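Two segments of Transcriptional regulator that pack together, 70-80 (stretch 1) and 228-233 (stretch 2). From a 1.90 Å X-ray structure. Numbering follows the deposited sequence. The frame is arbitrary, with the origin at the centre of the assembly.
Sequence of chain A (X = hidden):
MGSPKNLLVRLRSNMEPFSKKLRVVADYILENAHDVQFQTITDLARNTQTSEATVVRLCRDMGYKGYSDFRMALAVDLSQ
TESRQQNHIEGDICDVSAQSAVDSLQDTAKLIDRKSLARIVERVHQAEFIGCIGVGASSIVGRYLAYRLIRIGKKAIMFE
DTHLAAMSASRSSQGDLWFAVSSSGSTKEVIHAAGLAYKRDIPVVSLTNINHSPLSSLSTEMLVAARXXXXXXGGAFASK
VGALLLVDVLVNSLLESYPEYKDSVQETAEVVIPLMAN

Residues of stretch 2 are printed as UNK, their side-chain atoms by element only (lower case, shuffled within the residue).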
# COMPACT_ATOMS: atom_id res chain seq x y z
N PHE A 70 0.95 -26.77 11.51
CA PHE A 70 1.06 -26.68 12.99
C PHE A 70 0.87 -25.26 13.53
O PHE A 70 0.07 -25.04 14.47
CB PHE A 70 2.42 -27.23 13.41
CG PHE A 70 2.68 -27.12 14.89
CD1 PHE A 70 3.14 -25.94 15.43
CD2 PHE A 70 2.48 -28.24 15.73
CE1 PHE A 70 3.35 -25.83 16.81
CE2 PHE A 70 2.70 -28.15 17.10
CZ PHE A 70 3.16 -26.94 17.63
N ARG A 71 1.60 -24.27 12.96
CA ARG A 71 1.56 -22.92 13.52
C ARG A 71 0.12 -22.34 13.34
O ARG A 71 -0.40 -21.67 14.20
CB ARG A 71 2.58 -22.04 12.83
CG ARG A 71 2.87 -20.75 13.62
CD ARG A 71 3.87 -19.93 12.80
NE ARG A 71 3.13 -19.23 11.73
CZ ARG A 71 3.43 -18.02 11.22
NH1 ARG A 71 4.50 -17.35 11.63
NH2 ARG A 71 2.66 -17.50 10.23
N MET A 72 -0.50 -22.61 12.19
CA MET A 72 -1.90 -22.20 11.96
C MET A 72 -2.85 -22.81 13.04
O MET A 72 -3.66 -22.09 13.67
CB MET A 72 -2.34 -22.72 10.57
CG MET A 72 -3.79 -22.41 10.16
SD MET A 72 -4.01 -20.66 9.60
CE MET A 72 -4.77 -20.09 11.11
N ALA A 73 -2.76 -24.15 13.25
CA ALA A 73 -3.60 -24.76 14.32
C ALA A 73 -3.29 -24.12 15.65
O ALA A 73 -4.20 -23.92 16.52
CB ALA A 73 -3.35 -26.25 14.43
N LEU A 74 -2.01 -23.85 15.86
CA LEU A 74 -1.65 -23.22 17.12
C LEU A 74 -2.42 -21.92 17.33
O LEU A 74 -3.03 -21.69 18.43
CB LEU A 74 -0.13 -22.99 17.19
CG LEU A 74 0.32 -22.21 18.42
CD1 LEU A 74 0.01 -23.00 19.74
CD2 LEU A 74 1.81 -21.93 18.38
N ALA A 75 -2.42 -21.05 16.30
CA ALA A 75 -3.01 -19.71 16.45
C ALA A 75 -4.53 -19.85 16.67
O ALA A 75 -5.13 -19.14 17.46
CB ALA A 75 -2.68 -18.79 15.22
N VAL A 76 -5.14 -20.81 15.97
CA VAL A 76 -6.58 -21.04 16.09
C VAL A 76 -6.86 -21.56 17.50
O VAL A 76 -7.83 -21.10 18.13
CB VAL A 76 -7.09 -22.03 15.04
CG1 VAL A 76 -8.56 -22.43 15.30
CG2 VAL A 76 -6.96 -21.40 13.66
N ASP A 77 -5.98 -22.45 18.02
CA ASP A 77 -6.17 -23.08 19.33
C ASP A 77 -6.06 -21.99 20.43
O ASP A 77 -6.91 -21.92 21.36
CB ASP A 77 -5.15 -24.22 19.54
CG ASP A 77 -5.58 -25.25 20.59
OD1 ASP A 77 -6.81 -25.53 20.75
OD2 ASP A 77 -4.65 -25.80 21.27
N LEU A 78 -5.08 -21.10 20.30
CA LEU A 78 -4.93 -19.97 21.24
C LEU A 78 -6.13 -19.03 21.21
O LEU A 78 -6.51 -18.45 22.22
CB LEU A 78 -3.64 -19.20 20.93
CG LEU A 78 -2.34 -19.89 21.38
CD1 LEU A 78 -1.12 -19.11 20.93
CD2 LEU A 78 -2.30 -20.08 22.88
N SER A 79 -6.67 -18.84 20.01
CA SER A 79 -7.75 -17.91 19.71
C SER A 79 -8.96 -17.91 20.65
O SER A 79 -9.65 -16.88 20.80
CB SER A 79 -8.29 -18.24 18.34
OG SER A 79 -8.21 -17.08 17.56
N GLN A 80 -9.24 -19.07 21.25
CA GLN A 80 -10.37 -19.17 22.17
C GLN A 80 -10.03 -18.61 23.56
O GLN A 80 -10.76 -18.87 24.52
CB GLN A 80 -10.85 -20.61 22.27
CG GLN A 80 -10.52 -21.45 21.04
CD GLN A 80 -10.00 -22.83 21.41
OE1 GLN A 80 -9.75 -23.66 20.54
NE2 GLN A 80 -9.81 -23.08 22.69
N UNK A 228 5.92 -8.77 13.04
CA UNK A 228 5.89 -10.04 12.32
C UNK A 228 4.44 -10.46 12.13
O UNK A 228 3.62 -10.30 13.03
c UNK A 228 6.50 -11.01 13.32
c UNK A 228 7.34 -10.22 14.24
c UNK A 228 6.76 -8.83 14.26
N UNK A 229 4.11 -11.05 11.00
CA UNK A 229 2.71 -11.53 10.84
C UNK A 229 2.55 -12.91 11.46
O UNK A 229 3.52 -13.64 11.52
c UNK A 229 2.39 -11.63 9.31
o UNK A 229 1.26 -9.05 7.08
o UNK A 229 1.81 -11.12 6.65
c UNK A 229 2.33 -10.22 8.77
c UNK A 229 1.74 -10.13 7.42
N UNK A 230 1.34 -13.28 11.86
CA UNK A 230 1.04 -14.65 12.38
C UNK A 230 -0.03 -15.22 11.45
O UNK A 230 -0.49 -14.49 10.54
N UNK A 231 -0.47 -16.46 11.69
CA UNK A 231 -1.36 -17.15 10.81
C UNK A 231 -2.67 -16.39 10.62
O UNK A 231 -3.31 -16.56 9.58
c UNK A 231 -0.28 -18.75 12.28
c UNK A 231 -1.63 -18.49 11.55
c UNK A 231 -0.09 -17.33 12.85
N UNK A 232 -3.09 -15.63 11.63
CA UNK A 232 -4.39 -14.98 11.58
C UNK A 232 -4.25 -13.44 11.39
O UNK A 232 -5.28 -12.74 11.37
c UNK A 232 -5.15 -15.22 12.88
c UNK A 232 -6.29 -16.79 14.51
c UNK A 232 -6.71 -16.89 12.00
c UNK A 232 -5.68 -16.63 13.10
N UNK A 233 -3.00 -12.93 11.33
CA UNK A 233 -2.80 -11.50 11.04
C UNK A 233 -2.05 -11.20 9.73
O UNK A 233 -1.33 -10.23 9.60
c UNK A 233 -2.10 -10.88 12.30
o UNK A 233 -0.88 -11.57 12.49
c UNK A 233 -2.94 -11.11 13.60

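Position 228 carries three side-chain carbons, and the last of them closes a ring onto the backbone nitrogen. Such a ring belongs only to proline, so this is Pro-228. It points toward the helix of stretch 1 but makes no contact with it; its restricted phi, here -58°, suits an extended approach to the turn that follows.

Position 229 has three carbons in an unbranched run, the third bearing two oxygens. A carboxylate at the end of three carbons is glutamate, Glu-229. The end of this side chain leads away from stretch 1, and one carboxylate oxygen, OE2, is hydrogen-bonded to a residue just outside the two stretches. What faces the helix is its backbone: the carbonyl O lies 3.8 Å from NH1 of Arg-71, too loose to count as a hydrogen bond.

At position 230 there are no side-chain atoms at all, which identifies Gly-230. Its CA lies over one face of the Arg-71 guanidinium, and its C is 3.7 Å from Arg-71 NH2. A CB here would clash with the next residue, so the bare backbone fits well.

Position 231 again shows three carbons in a ring closed on the backbone nitrogen: Pro-231. An ideal CB on Gly-230 would lie 3.0 Å from Pro-231 CD, a clash. Its phi of -59° fits the second place of the type I turn that runs from 230 to 233. The compact ring points toward the helix, where CG lies 3.8 Å from Ala-75 CB and 3.5 Å from Arg-71 NE, while CB meets Met-72 CE at 3.6 Å.

Position 232 has four carbons, forked at the second, the pattern of leucine, Leu-232. One tip, CD2, packs 3.8 Å from Met-72 CE; the other, CD1, lies 4.2 Å from Ala-75 CB and 3.6 Å from Ser-79 OG. The fork thus lets an apolar side chain reach along the helix.

Position 233 bears one carbon carrying an oxygen and a second carbon, which is threonine, Thr-233. It does not reach stretch 1. Instead its OG1 accepts a hydrogen bond from Gly-230 N at 2.9 Å, and its own N donates to Gly-230 O at 3.1 Å, so both bonds brace the turn.

No hydrogen bond crosses between the stretches. The contact works by shape: the braced turn presents Pro-231 and Leu-232 to the apolar surface of Met-72 and Ala-75, while the Arg-71 guanidinium lies against Gly-230 and the proline ring, burying 361 Å² in all.

Stretch 2 228-233: PEGPLT
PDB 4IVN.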